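Local coordinates for cell envelope-related transcriptional attenuator domain-containing protein (Eubacterium siraeum, PDB 4OBM) that is of unknown function but belongs to the LytR-CpsA-Psr family and may act in cell-envelope-related transcription regulation, at residues N114-V119 with T140-A145; S121-E126 with T134-G139. All blocks are in the same frame, centred on the assembly; numbering follows the deposited sequence.

How the contacts relate
Contact 2 is a beta hairpin nested inside the loop that contact 1 closes; their centres are 13 Å apart and on the same side of the molecule's centre. Strand 115-119 leads into strand 123-127, the chain returns along strand 132-139, turns a corner at T140, and strand 141-143 closes the outer pair. The two join where V119 N meets G139 O at 3.0 Å, a probable hydrogen bond, and where V119 packs beside K137 and I136. Contact 1 lies against helices 145-152 and 164-181, whereas contact 2 reaches farther out to the surface. They are separate two-stranded antiparallel sheets within the LytR_cpsA_psr family region, apart from the six-stranded mixed sheet.

Contact 1. Residues N114-V119 with T140-A145; sequences NTTLTV and TQIFTA
Strands 115-119 and 141-143 form a two-stranded antiparallel sheet, crossing at 132°. T115 and F143 make one hydrogen-bonded pair, with F143 N to T115 O the shorter link at 2.7 Å; its donor sits above the carbonyl plane, while T115 N meets F143 O on a lone pair. L117 and Q141 form the next such pair, L117 N reaching Q141 O at 3.0 Å.

On the face carrying T115, L117 and F143, the phenyl ring is the main apolar element. L117 crosses it at about a right angle and sets CD1 over one face, 4.0 Å from the centroid of the F143 ring and 18° off the normal, a CH-pi contact. V119 CG2 comes to the ring edge, 3.7 Å from F143 CZ. An alanine in place of F143 removes the ring that L117 CD1 and V119 CG2 pack on and that meets Y151, and would probably loosen the packing of this face against helix 145-152.

The other face bears T116, T118, T140 and I142. There the OG1 atoms of T118 and T140 share a hydrogen bond of 2.7 Å, both lying beside their own backbone N, and T116 CG2 touches T140 CG2. At the far end N114 CB lies against I142 CG2.

The F143 ring also meets Y151 of helix 145-152, their planes about 20° apart. T115 and L117 pack on M148 of that helix and on helix 164-181, whose Q179 and N180 bind T116 N and N114 O.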
# COMPACT_ATOMS: atom_id res chain seq x y z
N ASN A 114 10.68 10.62 -9.15
CA ASN A 114 9.84 10.24 -10.28
C ASN A 114 9.77 8.72 -10.49
O ASN A 114 10.69 8.01 -10.10
CB ASN A 114 10.39 10.87 -11.55
CG ASN A 114 10.47 12.37 -11.56
OD1 ASN A 114 9.65 13.08 -10.98
ND2 ASN A 114 11.46 12.88 -12.28
N THR A 115 8.72 8.24 -11.17
CA THR A 115 8.60 6.82 -11.49
C THR A 115 8.44 6.66 -13.01
O THR A 115 7.71 7.43 -13.65
CB THR A 115 7.44 6.16 -10.71
OG1 THR A 115 7.54 6.52 -9.33
CG2 THR A 115 7.45 4.65 -10.81
N THR A 116 9.14 5.66 -13.58
CA THR A 116 9.08 5.32 -15.00
C THR A 116 8.06 4.18 -15.17
O THR A 116 8.22 3.12 -14.58
CB THR A 116 10.48 5.00 -15.53
OG1 THR A 116 11.23 6.20 -15.55
CG2 THR A 116 10.45 4.40 -16.91
N LEU A 117 7.00 4.43 -15.94
CA LEU A 117 5.91 3.47 -16.15
C LEU A 117 5.59 3.28 -17.62
O LEU A 117 5.62 4.24 -18.39
CB LEU A 117 4.62 3.91 -15.42
CG LEU A 117 4.74 4.35 -13.96
CD1 LEU A 117 3.57 5.22 -13.55
CD2 LEU A 117 4.89 3.14 -13.04
N THR A 118 5.21 2.04 -17.98
CA THR A 118 4.78 1.71 -19.33
C THR A 118 3.26 1.78 -19.38
O THR A 118 2.58 0.94 -18.79
CB THR A 118 5.33 0.33 -19.76
OG1 THR A 118 6.76 0.38 -19.71
CG2 THR A 118 4.89 -0.06 -21.18
N VAL A 119 2.72 2.79 -20.08
CA VAL A 119 1.29 2.96 -20.30
C VAL A 119 0.90 2.03 -21.49
O VAL A 119 1.46 2.18 -22.58
CB VAL A 119 0.89 4.45 -20.50
CG1 VAL A 119 -0.61 4.59 -20.73
CG2 VAL A 119 1.32 5.29 -19.29
N THR A 140 6.57 3.95 -22.40
CA THR A 140 7.42 3.98 -21.21
C THR A 140 7.82 5.44 -21.02
O THR A 140 8.41 6.05 -21.91
CB THR A 140 8.58 2.99 -21.36
OG1 THR A 140 8.03 1.73 -21.69
CG2 THR A 140 9.37 2.83 -20.08
N GLN A 141 7.40 6.02 -19.90
CA GLN A 141 7.56 7.45 -19.64
C GLN A 141 7.92 7.76 -18.19
O GLN A 141 7.56 6.99 -17.30
CB GLN A 141 6.23 8.18 -19.98
CG GLN A 141 5.77 8.10 -21.43
CD GLN A 141 4.29 8.31 -21.54
OE1 GLN A 141 3.81 9.41 -21.81
NE2 GLN A 141 3.51 7.25 -21.33
N ILE A 142 8.54 8.94 -17.96
CA ILE A 142 8.98 9.43 -16.64
C ILE A 142 7.87 10.27 -16.07
O ILE A 142 7.57 11.34 -16.60
CB ILE A 142 10.34 10.20 -16.69
CG1 ILE A 142 11.48 9.32 -17.27
CG2 ILE A 142 10.72 10.71 -15.28
CD1 ILE A 142 12.61 10.10 -17.98
N PHE A 143 7.27 9.80 -14.97
CA PHE A 143 6.13 10.49 -14.36
C PHE A 143 6.54 11.38 -13.19
O PHE A 143 7.11 10.88 -12.23
CB PHE A 143 5.07 9.47 -13.88
CG PHE A 143 4.16 8.92 -14.96
CD1 PHE A 143 4.63 7.99 -15.88
CD2 PHE A 143 2.82 9.29 -15.01
CE1 PHE A 143 3.79 7.49 -16.88
CE2 PHE A 143 1.97 8.77 -16.00
CZ PHE A 143 2.47 7.88 -16.93
N THR A 144 6.20 12.68 -13.26
CA THR A 144 6.43 13.61 -12.15
C THR A 144 5.27 13.43 -11.16
O THR A 144 4.31 12.73 -11.48
CB THR A 144 6.62 15.05 -12.63
OG1 THR A 144 5.51 15.44 -13.42
CG2 THR A 144 7.94 15.27 -13.38
N ALA A 145 5.38 14.00 -9.94
CA ALA A 145 4.41 13.90 -8.84
C ALA A 145 2.96 14.06 -9.28
O ALA A 145 2.16 13.14 -9.04
CB ALA A 145 4.73 14.94 -7.78

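Contact 2. Residues S121-E126 with T134-G139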
# COMPACT_ATOMS: atom_id res chain seq x y z
N SER A 121 -1.89 1.57 -23.32
CA SER A 121 -2.60 2.23 -24.42
C SER A 121 -2.97 3.66 -24.02
O SER A 121 -3.12 3.94 -22.83
CB SER A 121 -3.84 1.43 -24.82
OG SER A 121 -4.79 1.40 -23.77
N GLU A 122 -3.08 4.58 -25.01
CA GLU A 122 -3.39 5.98 -24.74
C GLU A 122 -4.74 6.15 -24.00
O GLU A 122 -5.74 5.53 -24.36
CB GLU A 122 -3.41 6.81 -26.03
CG GLU A 122 -3.47 8.30 -25.76
CD GLU A 122 -4.17 9.20 -26.75
OE1 GLU A 122 -5.23 8.81 -27.30
OE2 GLU A 122 -3.71 10.36 -26.90
N ILE A 123 -4.74 7.02 -22.97
CA ILE A 123 -5.94 7.39 -22.20
C ILE A 123 -6.30 8.84 -22.53
O ILE A 123 -5.43 9.71 -22.49
CB ILE A 123 -5.74 7.16 -20.67
CG1 ILE A 123 -5.31 5.70 -20.35
CG2 ILE A 123 -7.02 7.54 -19.87
CD1 ILE A 123 -4.43 5.57 -19.14
N LYS A 124 -7.55 9.08 -22.88
CA LYS A 124 -8.13 10.41 -23.09
C LYS A 124 -9.42 10.41 -22.28
O LYS A 124 -10.47 10.01 -22.80
CB LYS A 124 -8.34 10.75 -24.59
CG LYS A 124 -7.07 11.09 -25.36
CD LYS A 124 -7.35 12.02 -26.54
CE LYS A 124 -6.18 12.24 -27.48
NZ LYS A 124 -6.15 11.28 -28.63
N TYR A 125 -9.31 10.69 -20.96
CA TYR A 125 -10.47 10.62 -20.06
C TYR A 125 -11.26 11.92 -20.06
O TYR A 125 -10.73 12.98 -19.70
CB TYR A 125 -10.08 10.21 -18.62
CG TYR A 125 -11.26 10.22 -17.66
CD1 TYR A 125 -12.30 9.30 -17.80
CD2 TYR A 125 -11.36 11.18 -16.66
CE1 TYR A 125 -13.41 9.35 -16.96
CE2 TYR A 125 -12.46 11.23 -15.81
CZ TYR A 125 -13.49 10.31 -15.96
OH TYR A 125 -14.59 10.35 -15.13
N GLU A 126 -12.54 11.83 -20.44
CA GLU A 126 -13.47 12.96 -20.43
C GLU A 126 -14.21 12.97 -19.08
O GLU A 126 -15.09 12.14 -18.84
CB GLU A 126 -14.44 12.94 -21.64
CG GLU A 126 -14.77 11.57 -22.22
CD GLU A 126 -15.42 11.55 -23.59
OE1 GLU A 126 -15.57 12.62 -24.22
OE2 GLU A 126 -15.78 10.44 -24.05
N THR A 134 -8.33 14.47 -19.59
CA THR A 134 -7.04 14.03 -19.07
C THR A 134 -6.41 13.16 -20.14
O THR A 134 -7.01 12.16 -20.53
CB THR A 134 -7.21 13.27 -17.73
OG1 THR A 134 -7.91 14.09 -16.80
CG2 THR A 134 -5.88 12.81 -17.12
N ILE A 135 -5.22 13.56 -20.65
CA ILE A 135 -4.53 12.80 -21.71
C ILE A 135 -3.26 12.17 -21.18
O ILE A 135 -2.30 12.88 -20.92
CB ILE A 135 -4.20 13.64 -23.00
CG1 ILE A 135 -5.19 14.79 -23.32
CG2 ILE A 135 -3.86 12.75 -24.21
CD1 ILE A 135 -6.55 14.41 -23.76
N ILE A 136 -3.23 10.84 -21.12
CA ILE A 136 -2.05 10.05 -20.75
C ILE A 136 -1.65 9.27 -22.01
O ILE A 136 -2.44 8.47 -22.52
CB ILE A 136 -2.31 9.15 -19.51
CG1 ILE A 136 -2.61 10.04 -18.26
CG2 ILE A 136 -1.12 8.21 -19.25
CD1 ILE A 136 -3.39 9.38 -17.17
N LYS A 137 -0.46 9.55 -22.55
CA LYS A 137 -0.02 8.90 -23.77
C LYS A 137 0.54 7.52 -23.48
O LYS A 137 0.92 7.21 -22.35
CB LYS A 137 1.01 9.76 -24.54
CG LYS A 137 0.49 11.15 -24.94
CD LYS A 137 -0.43 11.13 -26.14
CE LYS A 137 -0.82 12.53 -26.54
NZ LYS A 137 -1.89 12.52 -27.57
N LYS A 138 0.51 6.67 -24.51
CA LYS A 138 1.01 5.30 -24.48
C LYS A 138 2.54 5.34 -24.44
O LYS A 138 3.13 6.29 -24.98
CB LYS A 138 0.49 4.56 -25.74
CG LYS A 138 0.94 3.10 -25.89
CD LYS A 138 0.49 2.47 -27.19
CE LYS A 138 1.14 1.11 -27.32
NZ LYS A 138 0.57 0.31 -28.44
N GLY A 139 3.15 4.33 -23.83
CA GLY A 139 4.60 4.19 -23.79
C GLY A 139 5.27 4.28 -22.43
O GLY A 139 4.63 4.64 -21.44
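E122 and K137 run alongside each other, and their tips meet in a salt bridge: K137 NZ approaches E122 OE2 nearly along its C-O axis, at 2.9 Å. The glutamate reaches there with CG anti to the backbone N (chi1 -169°) and its chain extended, whereas the lysine bends at chi2 (-77°) to bring its ammonium back toward E122. K124 grips the same carboxylate from two residues further along the chain, its NZ on the syn lone pair of E122 OE1 at 3.0 Å and more weakly on OE2. Two ammonium groups therefore share one carboxylate; K124 NZ and K137 NZ stand 4.6 Å apart. The carboxylate between them probably offsets their repulsion, and the two positive charges would in turn favour its ionised form.

Beneath this network, K124 crosses I135 obliquely, laying the methylene CG 3.7 Å from I135 CD1, while I135 CG2 sits beside E122 OE2. The aliphatic part of the lysine thus covers the isoleucine before the chain bends at chi4 to deliver NZ to the carboxylate.

On the reverse face, I123 and I136 run alongside each other in the same direction, their CB atoms 4.1 Å apart, and both also pack on Y151 and L154. Y125 and T134 belong to this face too, but the tyrosine, with CG anti to its backbone N, carries its ring away from the threonine and toward P155 and D156.

The backbone register is set by two hydrogen-bonded pairs, I123 with I136 and Y125 with T134. I123 N meets I136 O nearly along the C=O axis at 2.8 Å, with an N-H...O angle of 168°. Strands 123-127 and 132-139 together form a beta hairpin whose open end is tied by the E122, K124, K137 salt-bridge network, with I123 and I136 paired on the face toward helix 145-152.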